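Local structure of Nitrate/nitrite binding protein NrtA (Synechocystis sp., 2G29) at residues I40-A45 and V191-M196; P47-K52 and C280-K285; L101-T106 and K355-K360. The protein binds nitrate as the solute-binding component of the ABC transporter complex NrtABCD, which takes up nitrate and probably also nitrite. One frame throughout, in Å; residues are numbered along the deposited sequence.

Contact 1: I40-A45 and V191-M196; sequences IALTDA and VPPAQM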
loop_
_atom_site.group_PDB
_atom_site.type_symbol
_atom_site.label_atom_id
_atom_site.label_comp_id
_atom_site.label_asym_id
_atom_site.label_seq_id
_atom_site.Cartn_x
_atom_site.Cartn_y
_atom_site.Cartn_z
ATOM N N ILE A 40 -7.419 2.355 6.404
ATOM C CA ILE A 40 -7.439 1.019 6.969
ATOM C C ILE A 40 -6.344 1.079 8.060
ATOM O O ILE A 40 -5.320 1.803 7.898
ATOM C CB ILE A 40 -7.142 -0.042 5.877
ATOM C CG1 ILE A 40 -8.323 -0.164 4.894
ATOM C CG2 ILE A 40 -6.883 -1.389 6.500
ATOM C CD1 ILE A 40 -8.808 1.123 4.319
ATOM N N ALA A 41 -6.555 0.365 9.165
ATOM C CA ALA A 41 -5.629 0.413 10.316
ATOM C C ALA A 41 -4.295 -0.220 9.983
ATOM O O ALA A 41 -4.082 -1.422 10.219
ATOM C CB ALA A 41 -6.258 -0.288 11.525
ATOM N N LEU A 42 -3.424 0.620 9.435
ATOM C CA LEU A 42 -2.083 0.283 8.967
ATOM C C LEU A 42 -1.166 1.478 9.187
ATOM O O LEU A 42 -1.593 2.616 8.983
ATOM C CB LEU A 42 -2.130 -0.005 7.466
ATOM C CG LEU A 42 -2.991 -1.211 7.115
ATOM C CD1 LEU A 42 -3.432 -1.110 5.664
ATOM C CD2 LEU A 42 -2.230 -2.489 7.379
ATOM N N THR A 43 0.093 1.219 9.531
ATOM C CA THR A 43 1.034 2.297 9.778
ATOM C C THR A 43 1.144 3.247 8.597
ATOM O O THR A 43 1.331 4.453 8.802
ATOM C CB THR A 43 2.396 1.741 10.123
ATOM O OG1 THR A 43 2.222 0.747 11.131
ATOM C CG2 THR A 43 3.298 2.859 10.697
ATOM N N ASP A 44 1.009 2.751 7.366
ATOM C CA ASP A 44 1.123 3.648 6.225
ATOM C C ASP A 44 -0.076 4.592 6.005
ATOM O O ASP A 44 -0.090 5.384 5.058
ATOM C CB ASP A 44 1.505 2.900 4.935
ATOM C CG ASP A 44 0.657 1.678 4.666
ATOM O OD1 ASP A 44 -0.535 1.670 4.969
ATOM O OD2 ASP A 44 1.228 0.740 4.076
ATOM N N ALA A 45 -1.049 4.551 6.910
ATOM C CA ALA A 45 -2.148 5.518 6.916
ATOM C C ALA A 45 -1.721 6.707 7.789
ATOM O O ALA A 45 -2.428 7.698 7.860
ATOM C CB ALA A 45 -3.401 4.887 7.519
ATOM N N VAL A 191 -8.501 -11.420 2.955
ATOM C CA VAL A 191 -8.773 -11.256 4.384
ATOM C C VAL A 191 -8.518 -9.760 4.699
ATOM O O VAL A 191 -7.483 -9.207 4.305
ATOM C CB VAL A 191 -7.811 -12.124 5.286
ATOM C CG1 VAL A 191 -8.076 -11.841 6.755
ATOM C CG2 VAL A 191 -8.024 -13.627 5.001
ATOM N N PRO A 192 -9.453 -9.081 5.387
ATOM C CA PRO A 192 -9.212 -7.657 5.720
ATOM C C PRO A 192 -7.901 -7.546 6.525
ATOM O O PRO A 192 -7.619 -8.386 7.382
ATOM C CB PRO A 192 -10.429 -7.282 6.576
ATOM C CG PRO A 192 -11.525 -8.210 6.059
ATOM C CD PRO A 192 -10.788 -9.527 5.838
ATOM N N PRO A 193 -7.116 -6.492 6.294
ATOM C CA PRO A 193 -5.850 -6.343 7.016
ATOM C C PRO A 193 -5.887 -6.531 8.517
ATOM O O PRO A 193 -5.057 -7.269 9.057
ATOM C CB PRO A 193 -5.380 -4.937 6.623
ATOM C CG PRO A 193 -5.864 -4.853 5.164
ATOM C CD PRO A 193 -7.290 -5.444 5.271
ATOM N N ALA A 194 -6.856 -5.894 9.185
ATOM C CA ALA A 194 -6.939 -5.993 10.623
ATOM C C ALA A 194 -7.402 -7.351 11.119
ATOM O O ALA A 194 -7.467 -7.582 12.329
ATOM C CB ALA A 194 -7.856 -4.903 11.144
ATOM N N GLN A 195 -7.731 -8.259 10.199
ATOM C CA GLN A 195 -8.192 -9.589 10.564
ATOM C C GLN A 195 -7.188 -10.681 10.161
ATOM O O GLN A 195 -7.443 -11.871 10.399
ATOM C CB GLN A 195 -9.541 -9.890 9.899
ATOM C CG GLN A 195 -10.671 -8.986 10.423
ATOM C CD GLN A 195 -11.967 -9.137 9.638
ATOM O OE1 GLN A 195 -12.333 -10.244 9.212
ATOM N NE2 GLN A 195 -12.679 -8.024 9.448
ATOM N N MET A 196 -6.033 -10.287 9.603
ATOM C CA MET A 196 -5.040 -11.285 9.182
ATOM C C MET A 196 -4.518 -12.116 10.353
ATOM O O MET A 196 -4.424 -13.350 10.240
ATOM C CB MET A 196 -3.872 -10.583 8.470
ATOM C CG MET A 196 -4.181 -10.084 7.083
ATOM S SD MET A 196 -4.152 -11.476 5.928
ATOM C CE MET A 196 -4.423 -10.601 4.380
#
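Ile-40 and Leu-42 flank an inverse gamma turn centred on Ala-41, and the turn leading into Met-196 brings Pro-193 against them. Within 40-45 the chain then closes into a short 3-10 segment, Ala-45 N bonding to Leu-42 O, while Gln-195 N and Met-196 N bond back to Pro-192 O and Pro-193 O. Pro-193 carries its segment's share of the side-chain contact. Its pyrrolidine ring presents the CB-CG edge to Ile-40, whose CG2 lies evenly over that bond, 3.9 Å from Pro-193 CB and 3.9 Å from Pro-193 CG. CG2 serves as the contact methyl because chi1 of -71° sets it opposite the backbone N; the CG1-CD1 branch leads away, and the side chain also packs on Trp-73 and Thr-76. Leu-42 reaches in with one branch, CD2 meeting Pro-193 CB at 4.1 Å, so that CB is shared by the two aliphatic chains. Trp-73, a nitrate-binding residue, touches all three. The two loops follow strands 36-39 and 187-190, which belong to different sheets, and the contact therefore bridges the two domains of the C-clamp at the nitrate site. The nearest atoms of the Leu-42 side chain and a bound nitrate ion are about 3 Å apart, and Asp-44 OD2 makes a salt bridge with the nitrate-binding Lys-240. Buried and purely apolar, the Ile-40, Leu-42 and Pro-193 contact offers the anion no charge; it probably forms an apolar wall beside the site and joins the domains by van der Waals contact rather than by directed bonds.

Contact 2: P47-K52 and C280-K285; sequences PLIIAK and CQILSK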
loop_
_atom_site.group_PDB
_atom_site.type_symbol
_atom_site.label_atom_id
_atom_site.label_comp_id
_atom_site.label_asym_id
_atom_site.label_seq_id
_atom_site.Cartn_x
_atom_site.Cartn_y
_atom_site.Cartn_z
ATOM N N PRO A 47 0.202 9.344 7.623
ATOM C CA PRO A 47 0.099 10.728 7.137
ATOM C C PRO A 47 -1.318 11.294 7.206
ATOM O O PRO A 47 -1.503 12.467 7.538
ATOM C CB PRO A 47 0.635 10.641 5.704
ATOM C CG PRO A 47 0.544 9.206 5.343
ATOM C CD PRO A 47 0.820 8.452 6.628
ATOM N N LEU A 48 -2.337 10.492 6.897
ATOM C CA LEU A 48 -3.699 11.001 6.938
ATOM C C LEU A 48 -4.182 11.262 8.374
ATOM O O LEU A 48 -4.925 12.230 8.622
ATOM C CB LEU A 48 -4.685 10.047 6.254
ATOM C CG LEU A 48 -4.496 9.834 4.752
ATOM C CD1 LEU A 48 -5.783 9.246 4.204
ATOM C CD2 LEU A 48 -4.174 11.141 4.032
ATOM N N ILE A 49 -3.742 10.418 9.304
ATOM C CA ILE A 49 -4.124 10.525 10.716
ATOM C C ILE A 49 -3.380 11.684 11.366
ATOM O O ILE A 49 -4.004 12.511 12.048
ATOM C CB ILE A 49 -3.831 9.180 11.421
ATOM C CG1 ILE A 49 -4.877 8.136 10.979
ATOM C CG2 ILE A 49 -3.903 9.350 12.935
ATOM C CD1 ILE A 49 -5.013 7.898 9.511
ATOM N N ILE A 50 -2.076 11.754 11.133
ATOM C CA ILE A 50 -1.241 12.847 11.688
ATOM C C ILE A 50 -1.714 14.192 11.117
ATOM O O ILE A 50 -1.679 15.225 11.808
ATOM C CB ILE A 50 0.259 12.603 11.378
ATOM C CG1 ILE A 50 0.835 11.593 12.370
ATOM C CG2 ILE A 50 1.086 13.894 11.498
ATOM C CD1 ILE A 50 0.666 11.962 13.793
ATOM N N ALA A 51 -2.160 14.224 9.876
ATOM C CA ALA A 51 -2.647 15.499 9.338
ATOM C C ALA A 51 -3.813 16.018 10.193
ATOM O O ALA A 51 -4.010 17.226 10.306
ATOM C CB ALA A 51 -3.083 15.345 7.896
ATOM N N LYS A 52 -4.595 15.121 10.781
ATOM C CA LYS A 52 -5.694 15.545 11.654
ATOM C C LYS A 52 -5.126 15.832 13.058
ATOM O O LYS A 52 -5.270 16.940 13.576
ATOM C CB LYS A 52 -6.774 14.449 11.751
ATOM C CG LYS A 52 -8.009 14.842 12.588
ATOM C CD LYS A 52 -8.790 15.950 11.902
ATOM C CE LYS A 52 -10.082 16.258 12.632
ATOM N NZ LYS A 52 -10.885 17.279 11.878
ATOM N N CYS A 280 3.819 6.743 16.658
ATOM C CA CYS A 280 3.333 5.452 17.080
ATOM C C CYS A 280 2.462 5.521 18.331
ATOM O O CYS A 280 1.540 4.711 18.492
ATOM C CB CYS A 280 4.507 4.494 17.246
ATOM S SG CYS A 280 5.274 4.089 15.616
ATOM N N GLN A 281 2.749 6.454 19.240
ATOM C CA GLN A 281 1.856 6.593 20.408
ATOM C C GLN A 281 0.458 6.995 19.929
ATOM O O GLN A 281 -0.556 6.508 20.424
ATOM C CB GLN A 281 2.334 7.678 21.355
ATOM C CG GLN A 281 3.624 7.357 22.050
ATOM C CD GLN A 281 4.049 8.529 22.918
ATOM O OE1 GLN A 281 3.981 9.679 22.487
ATOM N NE2 GLN A 281 4.475 8.245 24.147
ATOM N N ILE A 282 0.418 7.907 18.957
ATOM C CA ILE A 282 -0.834 8.367 18.388
ATOM C C ILE A 282 -1.547 7.218 17.684
ATOM O O ILE A 282 -2.712 6.961 17.966
ATOM C CB ILE A 282 -0.589 9.527 17.393
ATOM C CG1 ILE A 282 -0.111 10.784 18.142
ATOM C CG2 ILE A 282 -1.882 9.885 16.660
ATOM C CD1 ILE A 282 0.415 11.904 17.206
ATOM N N LEU A 283 -0.838 6.493 16.815
ATOM C CA LEU A 283 -1.493 5.395 16.108
ATOM C C LEU A 283 -2.008 4.298 17.048
ATOM O O LEU A 283 -3.029 3.659 16.789
ATOM C CB LEU A 283 -0.522 4.782 15.099
ATOM C CG LEU A 283 -0.002 5.770 14.039
ATOM C CD1 LEU A 283 0.983 5.083 13.115
ATOM C CD2 LEU A 283 -1.177 6.376 13.249
ATOM N N SER A 284 -1.301 4.089 18.153
ATOM C CA SER A 284 -1.661 3.046 19.091
ATOM C C SER A 284 -2.976 3.256 19.842
ATOM O O SER A 284 -3.628 2.298 20.233
ATOM C CB SER A 284 -0.498 2.868 20.091
ATOM O OG SER A 284 -0.825 1.918 21.094
ATOM N N LYS A 285 -3.348 4.520 20.010
ATOM C CA LYS A 285 -4.529 4.903 20.776
ATOM C C LYS A 285 -5.817 4.267 20.307
ATOM O O LYS A 285 -5.992 3.922 19.130
ATOM C CB LYS A 285 -4.704 6.439 20.774
ATOM C CG LYS A 285 -3.487 7.218 21.267
ATOM C CD LYS A 285 -3.707 8.738 21.232
ATOM C CE LYS A 285 -2.384 9.494 21.477
ATOM N NZ LYS A 285 -2.512 10.987 21.300
#
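Ile-282, Ile-50 and Ile-49 bury the most surface here, and they join helix 46-53 to helix 276-284 nearly at right angles: the short segment axes cross at 95°, with a closest approach of 10.7 Å. Ile-282 points toward the other helix and extends fully, chi2 of 169° carrying CD1 outward. Ile-50 gets there differently. Its CA-CB bond does not aim at the partner, but the bend at chi2, -56°, swings CD1 across, and the two terminal methyls meet with Ile-50 CD1 only 3.4 Å from Ile-282 CD1. That is tighter than usual van der Waals contact, so the two side chains, themselves roughly perpendicular, are pressed together there. Ile-49 works through its other branch: CG2 is the methyl turned to the partner, 4.0 Å from Leu-283 CD2 and, more loosely, 4.3 Å from Ile-282 CG2. Leu-283 comes in obliquely with that single methyl. Phe-56, Trp-269 and Cys-270 also pack on Ile-50, and Trp-288 on Ile-49. Both helices belong to the domain built on the sheet that holds strands 36-39 and 240-245; helix 46-53 is the first helix after strand 36-39, and helix 276-284 follows the long helix 253-271, whose Val-263 and Gln-267 also touch residues of 47-52. All four touching residues are buried. The contact stands back from the nitrate-binding Trp-73, with about 10 Å between the nearest atoms of the Ile-49 and Trp-73 side chains. Made of branched aliphatic methyls alone, this interface depends on shape and exclusion of water, and its perpendicular crossing confines it to one short patch.

Contact 3: L101-T106 and K355-K360; sequences LITMGT and KAIVDK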
loop_
_atom_site.group_PDB
_atom_site.type_symbol
_atom_site.label_atom_id
_atom_site.label_comp_id
_atom_site.label_asym_id
_atom_site.label_seq_id
_atom_site.Cartn_x
_atom_site.Cartn_y
_atom_site.Cartn_z
ATOM N N LEU A 101 -8.690 0.178 -10.658
ATOM C CA LEU A 101 -9.729 -0.846 -10.795
ATOM C C LEU A 101 -11.134 -0.261 -10.583
ATOM O O LEU A 101 -12.107 -0.711 -11.167
ATOM C CB LEU A 101 -9.450 -1.976 -9.820
ATOM C CG LEU A 101 -8.081 -2.666 -10.019
ATOM C CD1 LEU A 101 -7.769 -3.501 -8.804
ATOM C CD2 LEU A 101 -8.070 -3.550 -11.274
ATOM N N ILE A 102 -11.237 0.747 -9.731
ATOM C CA ILE A 102 -12.522 1.387 -9.477
ATOM C C ILE A 102 -12.898 2.326 -10.647
ATOM O O ILE A 102 -14.060 2.376 -11.074
ATOM C CB ILE A 102 -12.494 2.166 -8.138
ATOM C CG1 ILE A 102 -12.342 1.165 -6.990
ATOM C CG2 ILE A 102 -13.773 2.985 -7.990
ATOM C CD1 ILE A 102 -12.040 1.841 -5.619
ATOM N N THR A 103 -11.940 3.082 -11.166
ATOM C CA THR A 103 -12.208 3.981 -12.303
ATOM C C THR A 103 -12.607 3.138 -13.518
ATOM O O THR A 103 -13.577 3.450 -14.225
ATOM C CB THR A 103 -10.948 4.766 -12.693
ATOM O OG1 THR A 103 -10.607 5.692 -11.638
ATOM C CG2 THR A 103 -11.157 5.502 -13.975
ATOM N N MET A 104 -11.851 2.069 -13.762
ATOM C CA MET A 104 -12.142 1.227 -14.945
ATOM C C MET A 104 -13.441 0.483 -14.743
ATOM O O MET A 104 -14.230 0.363 -15.703
ATOM C CB MET A 104 -10.997 0.248 -15.189
ATOM C CG MET A 104 -9.734 0.977 -15.542
ATOM S SD MET A 104 -8.222 -0.071 -15.709
ATOM C CE MET A 104 -8.533 -0.709 -17.369
ATOM N N GLY A 105 -13.648 -0.022 -13.520
ATOM C CA GLY A 105 -14.902 -0.674 -13.191
ATOM C C GLY A 105 -14.820 -2.142 -12.824
ATOM O O GLY A 105 -15.809 -2.710 -12.358
ATOM N N THR A 106 -13.660 -2.760 -13.004
ATOM C CA THR A 106 -13.542 -4.191 -12.754
ATOM C C THR A 106 -13.973 -4.668 -11.380
ATOM O O THR A 106 -14.492 -5.767 -11.272
ATOM C CB THR A 106 -12.107 -4.653 -13.011
ATOM O OG1 THR A 106 -11.952 -6.049 -12.732
ATOM C CG2 THR A 106 -11.205 -3.922 -12.193
ATOM N N LYS A 355 -0.524 3.169 -20.314
ATOM C CA LYS A 355 -0.017 4.540 -20.272
ATOM C C LYS A 355 -1.185 5.518 -20.323
ATOM O O LYS A 355 -1.217 6.536 -19.581
ATOM C CB LYS A 355 0.906 4.797 -21.465
ATOM C CG LYS A 355 1.861 3.634 -21.704
ATOM C CD LYS A 355 2.688 3.791 -22.972
ATOM C CE LYS A 355 1.891 3.461 -24.238
ATOM N NZ LYS A 355 2.598 3.931 -25.455
ATOM N N ALA A 356 -2.173 5.195 -21.148
ATOM C CA ALA A 356 -3.309 6.099 -21.296
ATOM C C ALA A 356 -4.130 6.278 -20.030
ATOM O O ALA A 356 -4.469 7.411 -19.682
ATOM C CB ALA A 356 -4.220 5.645 -22.448
ATOM N N ILE A 357 -4.481 5.187 -19.347
ATOM C CA ILE A 357 -5.292 5.338 -18.148
ATOM C C ILE A 357 -4.464 5.952 -17.031
ATOM O O ILE A 357 -4.991 6.697 -16.208
ATOM C CB ILE A 357 -5.991 3.994 -17.723
ATOM C CG1 ILE A 357 -6.900 4.256 -16.518
ATOM C CG2 ILE A 357 -4.985 2.897 -17.418
ATOM C CD1 ILE A 357 -8.088 5.202 -16.806
ATOM N N VAL A 358 -3.171 5.676 -16.987
ATOM C CA VAL A 358 -2.340 6.315 -15.958
ATOM C C VAL A 358 -2.315 7.828 -16.204
ATOM O O VAL A 358 -2.339 8.608 -15.237
ATOM C CB VAL A 358 -0.927 5.689 -15.961
ATOM C CG1 VAL A 358 0.075 6.500 -15.106
ATOM C CG2 VAL A 358 -1.025 4.305 -15.406
ATOM N N ASP A 359 -2.312 8.281 -17.461
ATOM C CA ASP A 359 -2.289 9.722 -17.695
ATOM C C ASP A 359 -3.593 10.403 -17.256
ATOM O O ASP A 359 -3.606 11.640 -17.061
ATOM C CB ASP A 359 -1.983 10.038 -19.172
ATOM C CG ASP A 359 -0.516 9.884 -19.517
ATOM O OD1 ASP A 359 0.324 9.925 -18.608
ATOM O OD2 ASP A 359 -0.196 9.747 -20.725
ATOM N N LYS A 360 -4.672 9.633 -17.097
ATOM C CA LYS A 360 -5.943 10.193 -16.648
ATOM C C LYS A 360 -6.089 10.137 -15.123
ATOM O O LYS A 360 -6.535 11.118 -14.505
ATOM C CB LYS A 360 -7.135 9.466 -17.297
ATOM C CG LYS A 360 -8.513 9.968 -16.803
ATOM C CD LYS A 360 -9.634 9.388 -17.638
ATOM C CE LYS A 360 -11.016 9.651 -17.042
ATOM N NZ LYS A 360 -11.345 8.594 -16.013
#
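Thr-103 and Met-104, on the last turn of helix 97-104, meet Ile-357 and Lys-360 on helix 354-361. The conformation of Thr-103 divides its two branches: with chi1 at -68°, CG2 stands opposite the backbone N and faces the other helix, while OG1 turns back beside that N. There the hydroxyl is bonded to Pro-99 O, one turn earlier, and to Met-115 N at the start of strand 115-120, which fixes the rotation of the side chain and leaves a methyl as the contacting group. Ile-357 answers with CG1 opposite its own backbone N, chi1 -176°, a rotation that leaves CG2 wedged between N and C. A turn at chi2 then brings CD1 to 4.2 Å from Thr-103 CG2, and the two side chains run antiparallel alongside each other. CG1 of the same isoleucine is 4.4 Å from Met-104 CG, a looser apolar touch.

The fold is that of a type II periplasmic binding protein, in which helix 97-104 connects strands 91-95 and 115-120 of the first domain's sheet; helix 354-361, from the C-terminal part of the chain, packs against it, together with helix 332-344, whose Leu-339 also touches Ile-357. Gly-105, just past the first helix, leaves helical geometry with a positive phi, its N still bonded to Leu-101 O.

Lys-360, an exposed residue, runs extended through its first three torsions and bends only at chi4, -85°, where the ammonium turns across the methyl of Thr-103: Lys-360 NZ lies 3.7 Å from Thr-103 CG2, a non-bonded touch of a charged group on a methyl.

How the contacts relate
Along the chain the first segments of contacts 1, 2 and 3 come in order, 40-45, 47-52, 101-106, and their partners follow in the same order, 191-196, 280-285, 355-360, so the segments of the three contacts interleave. Contacts 1 and 2 are neighbours, centres 14 Å apart, and touch through Thr-43 CG2 and Leu-283 CD1 at 4.0 Å. Contact 3 lies apart, its centre 25 Å from contact 1 and 31 Å from contact 2. Contact 1 spans the cleft between the two sheets at the nitrate site. Contacts 2 and 3 instead fasten later helices, 276-284 and 354-361, onto the domain that holds strands 36-39 and 91-95, tying distant parts of the chain to one lobe.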